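Local coordinates for elicitor protein Hrip2 (Magnaporthe oryzae, PDB 5FID) that acts as a protein elicitor of the rice blast fungus, probably secreted and recognised by the host plant so as to set off defence responses, at residues M63-S68 and V93-G98; G48-V53 and S82-P87; A6-N11 and V16-F21. The protein carries 1 engineered substitution. All coordinates share one frame; numbering follows the deposited sequence.

In the fold
The three contacts illustrate how a small, helix-free beta sandwich is held together. Contacts 1 and 3 both join the antiparallel six-strand sheet to the mixed five-strand sheet facing it, and their centres lie about 10 Å apart. Contact 2, about 9 Å from the centre of contact 1 and about 10 Å from that of contact 3, instead fixes the loop after strand 75-81 to strand 49-54. Strands 16-22, 49-54 and 63-69 are consecutive neighbours in the six-strand sheet, so contact 2 adjoins the other two through backbone bonds, whereas 1 and 3 meet through interior side chains. Along the chain contact 3 comes first; contacts 2 and 1 then interleave, tying sequentially distant parts into one compact body.

Contact 1. Residues M63-S68 and V93-G98; sequences MFIGYS and VTLSPG. Engineered in segment 63-68: Met-63 (natural residue Leu).
Where Ile-65 meets Leu-95 the two strands run in roughly the same direction with their CA atoms 8.3 Å apart, and at Met-63 and Val-93 the CA atoms lie 10.5 Å from each other. No backbone bond spans such gaps, and side chains alone make the contact. The tightest meeting is of Ile-65 CG2 with Leu-95 CD1, at 3.8 Å. Leu-95 CD2 lies 4.1 Å from the same Ile-65 CG2, which thus faces both prongs of the leucine fork. This is the face-to-face packing of a beta sandwich: strand 63-69 belongs to the antiparallel sheet, strand 93-96 to the mixed one, and alternate residues point into the buried layer. Leu-80 of strand 75-81 and Ala-133 of strand 131-135 also touch this layer. The engineered Met-63, a selenomethionine in place of the natural Leu, lies alongside Val-93 and points the opposite way, SE to CG1 4.1 Å. Its chain runs out extended and then bends at chi3 (69°), so that the selenium rather than the terminal methyl makes the nearest approach. Beyond strand 93-96 the chain turns away through an ST turn, in which Gly-98 N donates to Ser-96 OG at 3.0 Å.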
HETATM    1  N   MSE A  63      -5.130  19.029   2.563  1.00 12.35           N
HETATM    2  CA  MSE A  63      -4.510  17.821   2.074  1.00 12.50           C
HETATM    3  C   MSE A  63      -4.382  16.948   3.311  1.00 12.36           C
HETATM    4  O   MSE A  63      -4.504  17.445   4.418  1.00 13.06           O
HETATM    5  CB  MSE A  63      -3.133  18.156   1.513  1.00 12.69           C
HETATM    6  CG  MSE A  63      -2.533  17.058   0.682  1.00 12.49           C
HETATM    7 SE   MSE A  63      -0.645  17.452   0.425  1.00 26.07          SE
HETATM    8  CE  MSE A  63       0.043  17.194   2.230  1.00 13.79           C
ATOM      9  N   PHE A  64      -4.202  15.642   3.143  1.00 10.42           N
ATOM     10  CA  PHE A  64      -3.861  14.816   4.303  1.00 10.29           C
ATOM     11  C   PHE A  64      -2.810  13.750   4.058  1.00 10.51           C
ATOM     12  O   PHE A  64      -2.603  13.290   2.931  1.00  9.59           O
ATOM     13  CB  PHE A  64      -5.103  14.289   5.072  1.00 11.77           C
ATOM     14  CG  PHE A  64      -5.730  13.032   4.515  1.00 10.98           C
ATOM     15  CD1 PHE A  64      -5.155  11.785   4.736  1.00 13.25           C
ATOM     16  CD2 PHE A  64      -6.953  13.090   3.860  1.00 12.97           C
ATOM     17  CE1 PHE A  64      -5.755  10.615   4.256  1.00 13.24           C
ATOM     18  CE2 PHE A  64      -7.566  11.923   3.375  1.00 13.18           C
ATOM     19  CZ  PHE A  64      -6.967  10.689   3.574  1.00 12.61           C
ATOM     20  N   ILE A  65      -2.126  13.391   5.139  1.00 11.36           N
ATOM     21  CA  ILE A  65      -1.171  12.299   5.120  1.00 10.99           C
ATOM     22  C   ILE A  65      -1.705  11.280   6.096  1.00 12.39           C
ATOM     23  O   ILE A  65      -1.879  11.576   7.279  1.00 11.25           O
ATOM     24  CB  ILE A  65       0.216  12.766   5.596  1.00 11.62           C
ATOM     25  CG1 ILE A  65       0.772  13.814   4.619  1.00 12.97           C
ATOM     26  CG2 ILE A  65       1.165  11.571   5.719  1.00 11.50           C
ATOM     27  CD1 ILE A  65       1.497  14.935   5.289  1.00 12.88           C
ATOM     28  N   GLY A  66      -1.996  10.080   5.611  1.00 11.83           N
ATOM     29  CA  GLY A  66      -2.512   9.054   6.496  1.00 12.25           C
ATOM     30  C   GLY A  66      -1.444   8.012   6.732  1.00 11.49           C
ATOM     31  O   GLY A  66      -0.718   7.660   5.810  1.00 12.12           O
ATOM     32  N   TYR A  67      -1.335   7.519   7.959  1.00 10.87           N
ATOM     33  CA  TYR A  67      -0.422   6.416   8.220  1.00 12.53           C
ATOM     34  C   TYR A  67      -1.019   5.437   9.219  1.00 13.33           C
ATOM     35  O   TYR A  67      -1.854   5.805  10.034  1.00 13.38           O
ATOM     36  CB  TYR A  67       0.932   6.932   8.719  1.00 12.54           C
ATOM     37  CG  TYR A  67       0.909   7.539  10.103  1.00 12.23           C
ATOM     38  CD1 TYR A  67       0.737   8.906  10.280  1.00 11.82           C
ATOM     39  CD2 TYR A  67       1.082   6.751  11.233  1.00 13.86           C
ATOM     40  CE1 TYR A  67       0.735   9.476  11.553  1.00 12.01           C
ATOM     41  CE2 TYR A  67       1.068   7.301  12.498  1.00 14.50           C
ATOM     42  CZ  TYR A  67       0.900   8.661  12.657  1.00 13.75           C
ATOM     43  OH  TYR A  67       0.894   9.202  13.928  1.00 13.46           O
ATOM     44  N   SER A  68      -0.584   4.184   9.143  1.00 12.20           N
ATOM     45  CA  SER A  68      -0.939   3.183  10.144  1.00 15.07           C
ATOM     46  C   SER A  68       0.110   2.077  10.077  1.00 15.79           C
ATOM     47  O   SER A  68       0.951   2.082   9.185  1.00 14.54           O
ATOM     48  CB  SER A  68      -2.340   2.633   9.887  1.00 16.37           C
ATOM     49  OG  SER A  68      -2.350   1.766   8.765  1.00 18.18           O
ATOM     50  N   VAL A  93       4.854  18.042  -4.147  1.00 13.92           N
ATOM     51  CA  VAL A  93       4.714  17.434  -2.826  1.00 12.85           C
ATOM     52  C   VAL A  93       5.238  16.006  -2.871  1.00 13.30           C
ATOM     53  O   VAL A  93       4.882  15.225  -3.761  1.00 11.87           O
ATOM     54  CB  VAL A  93       3.247  17.432  -2.334  1.00 13.80           C
ATOM     55  CG1 VAL A  93       3.127  16.698  -1.010  1.00 12.78           C
ATOM     56  CG2 VAL A  93       2.729  18.863  -2.181  1.00 12.99           C
ATOM     57  N   THR A  94       6.099  15.671  -1.913  1.00 13.70           N
ATOM     58  CA  THR A  94       6.648  14.321  -1.818  1.00 12.65           C
ATOM     59  C   THR A  94       6.202  13.693  -0.512  1.00 12.87           C
ATOM     60  O   THR A  94       5.981  14.393   0.468  1.00 11.57           O
ATOM     61  CB  THR A  94       8.190  14.336  -1.880  1.00 15.63           C
ATOM     62  OG1 THR A  94       8.702  15.090  -0.774  1.00 13.38           O
ATOM     63  CG2 THR A  94       8.665  14.975  -3.173  1.00 15.06           C
ATOM     64  N   LEU A  95       6.059  12.375  -0.498  1.00  9.29           N
ATOM     65  CA  LEU A  95       5.841  11.654   0.750  1.00 11.18           C
ATOM     66  C   LEU A  95       6.625  10.366   0.630  1.00 11.86           C
ATOM     67  O   LEU A  95       6.382   9.567  -0.277  1.00 12.72           O
ATOM     68  CB  LEU A  95       4.355  11.354   0.970  1.00 10.09           C
ATOM     69  CG  LEU A  95       4.032  10.551   2.242  1.00 10.57           C
ATOM     70  CD1 LEU A  95       4.227  11.409   3.480  1.00  9.95           C
ATOM     71  CD2 LEU A  95       2.607   9.991   2.203  1.00  9.66           C
ATOM     72  N   SER A  96       7.579  10.160   1.528  1.00 11.94           N
ATOM     73  CA  SER A  96       8.463   9.003   1.421  1.00 13.15           C
ATOM     74  C   SER A  96       8.613   8.291   2.762  1.00 12.82           C
ATOM     75  O   SER A  96       8.685   8.939   3.802  1.00 11.35           O
ATOM     76  CB  SER A  96       9.833   9.475   0.939  1.00 16.94           C
ATOM     77  OG  SER A  96      10.790   8.437   1.036  1.00 19.36           O
ATOM     78  N   PRO A  97       8.678   6.950   2.745  1.00 13.39           N
ATOM     79  CA  PRO A  97       8.918   6.207   3.981  1.00 13.29           C
ATOM     80  C   PRO A  97      10.399   5.914   4.158  1.00 16.55           C
ATOM     81  O   PRO A  97      10.755   5.108   5.019  1.00 19.11           O
ATOM     82  CB  PRO A  97       8.191   4.888   3.723  1.00 12.89           C
ATOM     83  CG  PRO A  97       8.446   4.660   2.250  1.00 13.40           C
ATOM     84  CD  PRO A  97       8.365   6.048   1.621  1.00 14.60           C
ATOM     85  N   GLY A  98      11.248   6.552   3.359  1.00 16.10           N
ATOM     86  CA  GLY A  98      12.656   6.207   3.344  1.00 16.76           C
ATOM     87  C   GLY A  98      12.941   5.284   2.167  1.00 19.43           C
ATOM     88  O   GLY A  98      12.079   5.074   1.305  1.00 19.32           O
TER

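Contact 2. Residues G48-V53 and S82-P87; sequences GSTVKV and SEWGNP
Apolar contacts between strand 49-53 and the loop 82-87 centre on the benzene half of the Trp-84 indole. The Thr-50 and Trp-84 side chains extend toward each other, and Thr-50 CG2 reaches the indole obliquely, 3.6 Å from CZ3 and 3.7 Å from CH2. A chi1 of -65° sets OG1 beside the backbone N and swings the methyl CG2 round opposite that N, toward the tryptophan. The Lys-52 side chain runs nearly perpendicular to that of Trp-84, and its methylene CE comes obliquely within 3.9 Å of Trp-84 CZ3. The Phe-64 ring of the adjoining strand meets the same six-membered ring, the planes at about 40°. Ser-82 to Gly-85 form a type I beta turn, closed by Gly-85 N donating to Ser-82 O at 3.1 Å, which carries the chain off the end of strand 75-81 and presents Trp-84 over the outer side of the six-strand sheet. Of a different kind is the plain van der Waals touch of the proline ring on a backbone carbonyl, Pro-87 CG resting 4.1 Å from Val-53 O. No polar bond crosses the pair. Charge enters through Lys-52, whose ammonium group has a cation-pi partner in Phe-21 on strand 16-22, and through Glu-83, salt-bridged to Lys-120.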
ATOM      1  N   GLY A  48      -2.485   4.664  14.385  1.00 16.23           N
ATOM      2  CA  GLY A  48      -2.418   5.351  13.107  1.00 14.67           C
ATOM      3  C   GLY A  48      -3.108   6.701  13.213  1.00 13.79           C
ATOM      4  O   GLY A  48      -3.745   7.005  14.226  1.00 11.44           O
ATOM      5  N   SER A  49      -3.004   7.517  12.170  1.00 13.56           N
ATOM      6  CA  SER A  49      -3.569   8.858  12.245  1.00 13.20           C
ATOM      7  C   SER A  49      -3.790   9.471  10.877  1.00 13.65           C
ATOM      8  O   SER A  49      -3.210   9.031   9.884  1.00 11.64           O
ATOM      9  CB  SER A  49      -2.644   9.765  13.058  1.00 11.74           C
ATOM     10  OG  SER A  49      -3.346  10.902  13.539  1.00 12.31           O
ATOM     11  N   THR A  50      -4.641  10.490  10.849  1.00 13.84           N
ATOM     12  CA  THR A  50      -4.785  11.364   9.699  1.00 14.02           C
ATOM     13  C   THR A  50      -4.153  12.713  10.021  1.00 13.20           C
ATOM     14  O   THR A  50      -4.554  13.389  10.975  1.00 14.10           O
ATOM     15  CB  THR A  50      -6.269  11.578   9.356  1.00 15.92           C
ATOM     16  OG1 THR A  50      -6.835  10.329   8.941  1.00 19.20           O
ATOM     17  CG2 THR A  50      -6.419  12.595   8.236  1.00 16.69           C
ATOM     18  N   VAL A  51      -3.158  13.111   9.237  1.00 11.12           N
ATOM     19  CA  VAL A  51      -2.516  14.405   9.462  1.00 10.01           C
ATOM     20  C   VAL A  51      -3.030  15.404   8.430  1.00 10.58           C
ATOM     21  O   VAL A  51      -2.707  15.293   7.244  1.00 10.82           O
ATOM     22  CB  VAL A  51      -0.981  14.292   9.369  1.00 10.32           C
ATOM     23  CG1 VAL A  51      -0.333  15.632   9.655  1.00 10.09           C
ATOM     24  CG2 VAL A  51      -0.465  13.268  10.369  1.00 11.60           C
ATOM     25  N   LYS A  52      -3.844  16.368   8.868  1.00 11.07           N
ATOM     26  CA  LYS A  52      -4.350  17.402   7.958  1.00 10.62           C
ATOM     27  C   LYS A  52      -3.306  18.487   7.761  1.00 11.27           C
ATOM     28  O   LYS A  52      -2.581  18.821   8.693  1.00 11.48           O
ATOM     29  CB  LYS A  52      -5.628  18.041   8.506  1.00 11.97           C
ATOM     30  CG  LYS A  52      -6.785  17.090   8.722  1.00 12.94           C
ATOM     31  CD  LYS A  52      -8.002  17.861   9.227  1.00 14.74           C
ATOM     32  CE  LYS A  52      -9.204  16.934   9.456  1.00 16.11           C
ATOM     33  NZ  LYS A  52     -10.366  17.723   9.992  1.00 17.43           N
ATOM     34  N   VAL A  53      -3.236  19.027   6.540  1.00 11.06           N
ATOM     35  CA  VAL A  53      -2.267  20.055   6.173  1.00 10.84           C
ATOM     36  C   VAL A  53      -2.994  21.096   5.337  1.00 11.56           C
ATOM     37  O   VAL A  53      -3.559  20.782   4.295  1.00 11.34           O
ATOM     38  CB  VAL A  53      -1.111  19.468   5.331  1.00 11.79           C
ATOM     39  CG1 VAL A  53      -0.070  20.533   5.045  1.00 13.95           C
ATOM     40  CG2 VAL A  53      -0.470  18.283   6.056  1.00 11.36           C
ATOM     41  N   SER A  82      -5.445  13.893  -1.616  1.00 10.65           N
ATOM     42  CA  SER A  82      -6.108  15.166  -1.901  1.00 10.49           C
ATOM     43  C   SER A  82      -7.631  15.017  -1.891  1.00 11.06           C
ATOM     44  O   SER A  82      -8.338  15.842  -2.480  1.00 10.24           O
ATOM     45  CB  SER A  82      -5.658  15.729  -3.251  1.00 10.43           C
ATOM     46  OG  SER A  82      -6.027  14.865  -4.320  1.00 10.98           O
ATOM     47  N   GLU A  83      -8.136  13.985  -1.210  1.00 10.19           N
ATOM     48  CA  GLU A  83      -9.575  13.698  -1.178  1.00 12.59           C
ATOM     49  C   GLU A  83     -10.410  14.779  -0.513  1.00 12.22           C
ATOM     50  O   GLU A  83     -11.608  14.890  -0.777  1.00 12.49           O
ATOM     51  CB  GLU A  83      -9.852  12.374  -0.458  1.00 12.08           C
ATOM     52  CG  GLU A  83      -9.456  11.129  -1.212  1.00 13.55           C
ATOM     53  CD  GLU A  83      -9.461   9.918  -0.310  1.00 17.62           C
ATOM     54  OE1 GLU A  83      -8.651   9.887   0.653  1.00 15.07           O
ATOM     55  OE2 GLU A  83     -10.279   9.002  -0.551  1.00 17.70           O
ATOM     56  N   TRP A  84      -9.788  15.560   0.366  1.00 11.13           N
ATOM     57  CA  TRP A  84     -10.501  16.644   1.046  1.00 11.73           C
ATOM     58  C   TRP A  84     -10.044  18.018   0.577  1.00 11.72           C
ATOM     59  O   TRP A  84     -10.499  19.038   1.105  1.00 10.97           O
ATOM     60  CB  TRP A  84     -10.313  16.552   2.566  1.00 12.31           C
ATOM     61  CG  TRP A  84     -10.643  15.193   3.141  1.00 13.06           C
ATOM     62  CD1 TRP A  84     -11.424  14.230   2.575  1.00 14.25           C
ATOM     63  CD2 TRP A  84     -10.188  14.658   4.394  1.00 15.28           C
ATOM     64  NE1 TRP A  84     -11.491  13.127   3.400  1.00 13.56           N
ATOM     65  CE2 TRP A  84     -10.738  13.362   4.522  1.00 14.82           C
ATOM     66  CE3 TRP A  84      -9.361  15.143   5.411  1.00 12.79           C
ATOM     67  CZ2 TRP A  84     -10.498  12.549   5.638  1.00 16.53           C
ATOM     68  CZ3 TRP A  84      -9.128  14.338   6.523  1.00 13.78           C
ATOM     69  CH2 TRP A  84      -9.690  13.052   6.624  1.00 16.69           C
ATOM     70  N   GLY A  85      -9.139  18.038  -0.399  1.00 12.18           N
ATOM     71  CA  GLY A  85      -8.576  19.279  -0.907  1.00 13.61           C
ATOM     72  C   GLY A  85      -7.069  19.169  -1.111  1.00 13.29           C
ATOM     73  O   GLY A  85      -6.471  18.161  -0.768  1.00 12.17           O
ATOM     74  N   ASN A  86      -6.458  20.197  -1.690  1.00 12.14           N
ATOM     75  CA  ASN A  86      -5.006  20.276  -1.803  1.00 12.74           C
ATOM     76  C   ASN A  86      -4.562  21.693  -2.103  1.00 13.24           C
ATOM     77  O   ASN A  86      -4.574  22.118  -3.260  1.00 13.21           O
ATOM     78  CB  ASN A  86      -4.446  19.349  -2.886  1.00 11.88           C
ATOM     79  CG  ASN A  86      -2.920  19.389  -2.938  1.00 13.45           C
ATOM     80  OD1 ASN A  86      -2.270  19.975  -2.055  1.00 12.61           O
ATOM     81  ND2 ASN A  86      -2.341  18.773  -3.958  1.00 12.78           N
ATOM     82  N   PRO A  87      -4.155  22.424  -1.056  1.00 15.67           N
ATOM     83  CA  PRO A  87      -3.724  23.820  -1.158  1.00 16.65           C
ATOM     84  C   PRO A  87      -2.428  23.929  -1.938  1.00 16.98           C
ATOM     85  O   PRO A  87      -2.053  25.030  -2.358  1.00 16.77           O
ATOM     86  CB  PRO A  87      -3.466  24.215   0.301  1.00 16.95           C
ATOM     87  CG  PRO A  87      -4.226  23.240   1.116  1.00 17.06           C
ATOM     88  CD  PRO A  87      -4.178  21.957   0.340  1.00 15.59           C
TER

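Contact 3. Residues A6-N11 and V16-F21; sequences AIVHNN and VYVQSF
Val-8 and Asn-10 of strand 6-10 face Val-18 and Val-16 across the interior, each pair held by side chains without a bridging hydrogen bond. The segment begins at Ala-6, whose CB packs 3.6 Å from Tyr-67 CE1. Ile-7 turns to the other side of its sheet, where its CG2 sits 3.5 Å above the plane of the His-9 ring. Val-8 points inward again: its CG1 approaches Val-18 CG2 to 4.4 Å, and its CG2 lies 3.5 Å from Ile-65 CD1, so it touches two strands of the facing sheet, 16-22 and 63-69. The His-9 ring is fixed by bonds at both nitrogens, ND1 to Thr-39 and NE2 to Glu-132. Asn-10 makes the closer contact. A chi1 of 179° stretches its side chain directly opposite its own backbone N; the carboxamide turns one face to Val-16, and both valine methyls lie over that face, CG2 3.5 Å from ND2 and CG1 3.6 Å from OD1. Both polar ends of this buried amide are used by the connecting loop: OD1 accepts from Cys-12 N, as in an Asx turn, and ND2 donates to Asp-14 O. These two bonds tie the side chain to the loop backbone while the valine packs on the amide face. Asn-11 closes the segment, its ND2 bonded to Cys-136 O near the Cys-12 to Cys-136 disulfide. Because the short loop carries the chain from one sheet to the other, the unit is a beta-arch rather than a hairpin: strand 5-10 lies between strands 39-43 and 131-135, and strand 16-22 between strands 32-34 and 49-54.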
ATOM      1  N   ALA A   6       6.039  10.680  12.042  1.00 12.52           N
ATOM      2  CA  ALA A   6       5.357  11.249  10.888  1.00 12.08           C
ATOM      3  C   ALA A   6       5.829  12.690  10.834  1.00 12.95           C
ATOM      4  O   ALA A   6       5.746  13.412  11.829  1.00 11.56           O
ATOM      5  CB  ALA A   6       3.838  11.181  11.049  1.00 10.31           C
ATOM      6  N   ILE A   7       6.318  13.109   9.673  1.00 10.87           N
ATOM      7  CA  ILE A   7       7.006  14.390   9.553  1.00 12.43           C
ATOM      8  C   ILE A   7       6.453  15.182   8.380  1.00 11.94           C
ATOM      9  O   ILE A   7       6.223  14.633   7.310  1.00 11.42           O
ATOM     10  CB  ILE A   7       8.509  14.154   9.305  1.00 12.05           C
ATOM     11  CG1 ILE A   7       9.127  13.354  10.449  1.00 14.19           C
ATOM     12  CG2 ILE A   7       9.257  15.462   9.116  1.00 13.48           C
ATOM     13  CD1 ILE A   7      10.459  12.757  10.077  1.00 16.98           C
ATOM     14  N   VAL A   8       6.232  16.477   8.580  1.00 12.15           N
ATOM     15  CA  VAL A   8       5.846  17.350   7.480  1.00 12.02           C
ATOM     16  C   VAL A   8       6.788  18.543   7.396  1.00 12.46           C
ATOM     17  O   VAL A   8       6.801  19.396   8.283  1.00 12.04           O
ATOM     18  CB  VAL A   8       4.397  17.857   7.622  1.00 11.12           C
ATOM     19  CG1 VAL A   8       4.032  18.746   6.433  1.00 11.75           C
ATOM     20  CG2 VAL A   8       3.429  16.688   7.696  1.00 11.58           C
ATOM     21  N   HIS A   9       7.586  18.597   6.333  1.00 12.23           N
ATOM     22  CA  HIS A   9       8.485  19.738   6.120  1.00 13.18           C
ATOM     23  C   HIS A   9       7.781  20.779   5.269  1.00 11.85           C
ATOM     24  O   HIS A   9       7.420  20.500   4.127  1.00 11.64           O
ATOM     25  CB  HIS A   9       9.749  19.332   5.363  1.00 13.99           C
ATOM     26  CG  HIS A   9      10.550  18.250   6.022  1.00 16.11           C
ATOM     27  ND1 HIS A   9      11.177  18.423   7.232  1.00 18.65           N
ATOM     28  CD2 HIS A   9      10.856  16.998   5.600  1.00 18.51           C
ATOM     29  CE1 HIS A   9      11.828  17.306   7.546  1.00 19.06           C
ATOM     30  NE2 HIS A   9      11.652  16.435   6.574  1.00 18.08           N
ATOM     31  N   ASN A  10       7.601  21.982   5.806  1.00 10.66           N
ATOM     32  CA  ASN A  10       7.017  23.064   5.013  1.00 13.36           C
ATOM     33  C   ASN A  10       8.076  23.860   4.243  1.00 12.48           C
ATOM     34  O   ASN A  10       8.688  24.771   4.792  1.00 12.81           O
ATOM     35  CB  ASN A  10       6.194  24.011   5.894  1.00 12.31           C
ATOM     36  CG  ASN A  10       5.600  25.154   5.099  1.00 11.84           C
ATOM     37  OD1 ASN A  10       5.411  25.039   3.885  1.00 12.23           O
ATOM     38  ND2 ASN A  10       5.303  26.259   5.770  1.00 11.40           N
ATOM     39  N   ASN A  11       8.282  23.525   2.971  1.00  9.45           N
ATOM     40  CA  ASN A  11       9.238  24.258   2.150  1.00 11.92           C
ATOM     41  C   ASN A  11       8.544  25.309   1.279  1.00 11.59           C
ATOM     42  O   ASN A  11       9.162  25.894   0.391  1.00 11.49           O
ATOM     43  CB  ASN A  11      10.070  23.286   1.301  1.00 10.78           C
ATOM     44  CG  ASN A  11      11.316  23.935   0.699  1.00 13.46           C
ATOM     45  OD1 ASN A  11      12.124  24.548   1.407  1.00 13.90           O
ATOM     46  ND2 ASN A  11      11.476  23.795  -0.617  1.00 13.15           N
ATOM     47  N   VAL A  16       1.840  27.353   6.884  1.00 15.58           N
ATOM     48  CA  VAL A  16       0.873  26.258   6.799  1.00 13.60           C
ATOM     49  C   VAL A  16       0.493  25.763   8.188  1.00 14.53           C
ATOM     50  O   VAL A  16       1.190  26.042   9.164  1.00 15.60           O
ATOM     51  CB  VAL A  16       1.405  25.081   5.957  1.00 15.47           C
ATOM     52  CG1 VAL A  16       1.900  25.568   4.614  1.00 15.30           C
ATOM     53  CG2 VAL A  16       2.512  24.366   6.692  1.00 16.66           C
ATOM     54  N   TYR A  17      -0.624  25.045   8.276  1.00 11.28           N
ATOM     55  CA  TYR A  17      -1.117  24.546   9.554  1.00 11.89           C
ATOM     56  C   TYR A  17      -1.264  23.040   9.471  1.00 10.60           C
ATOM     57  O   TYR A  17      -1.763  22.515   8.475  1.00 10.69           O
ATOM     58  CB  TYR A  17      -2.448  25.217   9.909  1.00 11.53           C
ATOM     59  CG  TYR A  17      -2.300  26.713   9.992  1.00 12.35           C
ATOM     60  CD1 TYR A  17      -2.029  27.340  11.195  1.00 14.44           C
ATOM     61  CD2 TYR A  17      -2.377  27.497   8.851  1.00 14.07           C
ATOM     62  CE1 TYR A  17      -1.864  28.730  11.262  1.00 15.30           C
ATOM     63  CE2 TYR A  17      -2.220  28.875   8.913  1.00 16.15           C
ATOM     64  CZ  TYR A  17      -1.964  29.481  10.113  1.00 15.58           C
ATOM     65  OH  TYR A  17      -1.801  30.857  10.152  1.00 19.05           O
ATOM     66  N   VAL A  18      -0.798  22.349  10.506  1.00  9.59           N
ATOM     67  CA  VAL A  18      -0.778  20.894  10.507  1.00  9.94           C
ATOM     68  C   VAL A  18      -1.382  20.390  11.807  1.00 10.04           C
ATOM     69  O   VAL A  18      -1.124  20.955  12.868  1.00 11.31           O
ATOM     70  CB  VAL A  18       0.677  20.376  10.389  1.00 10.09           C
ATOM     71  CG1 VAL A  18       0.712  18.848  10.400  1.00 10.30           C
ATOM     72  CG2 VAL A  18       1.324  20.892   9.115  1.00  9.67           C
ATOM     73  N   GLN A  19      -2.210  19.348  11.731  1.00 10.03           N
ATOM     74  CA  GLN A  19      -2.749  18.728  12.941  1.00 11.12           C
ATOM     75  C   GLN A  19      -3.083  17.253  12.711  1.00 11.00           C
ATOM     76  O   GLN A  19      -3.587  16.866  11.640  1.00 10.81           O
ATOM     77  CB  GLN A  19      -3.980  19.484  13.463  1.00 10.44           C
ATOM     78  CG  GLN A  19      -4.400  19.086  14.871  1.00 11.21           C
ATOM     79  CD  GLN A  19      -5.536  19.938  15.411  1.00 13.26           C
ATOM     80  OE1 GLN A  19      -6.248  20.596  14.649  1.00 14.30           O
ATOM     81  NE2 GLN A  19      -5.703  19.942  16.741  1.00 13.46           N
ATOM     82  N   SER A  20      -2.793  16.430  13.718  1.00 11.21           N
ATOM     83  CA  SER A  20      -2.980  14.983  13.620  1.00 12.04           C
ATOM     84  C   SER A  20      -4.238  14.526  14.344  1.00 12.64           C
ATOM     85  O   SER A  20      -4.522  14.961  15.467  1.00 11.83           O
ATOM     86  CB  SER A  20      -1.762  14.246  14.189  1.00 13.16           C
ATOM     87  OG  SER A  20      -1.837  12.851  13.913  1.00 13.60           O
ATOM     88  N   PHE A  21      -4.985  13.644  13.686  1.00 10.44           N
ATOM     89  CA  PHE A  21      -6.266  13.169  14.183  1.00 12.43           C
ATOM     90  C   PHE A  21      -6.231  11.654  14.283  1.00 10.90           C
ATOM     91  O   PHE A  21      -6.508  10.962  13.297  1.00 11.44           O
ATOM     92  CB  PHE A  21      -7.372  13.601  13.215  1.00 10.77           C
ATOM     93  CG  PHE A  21      -7.529  15.084  13.122  1.00 12.73           C
ATOM     94  CD1 PHE A  21      -6.643  15.844  12.376  1.00 11.14           C
ATOM     95  CD2 PHE A  21      -8.545  15.726  13.805  1.00 13.13           C
ATOM     96  CE1 PHE A  21      -6.762  17.215  12.313  1.00 12.35           C
ATOM     97  CE2 PHE A  21      -8.677  17.097  13.733  1.00 13.65           C
ATOM     98  CZ  PHE A  21      -7.788  17.843  12.987  1.00 14.18           C
TER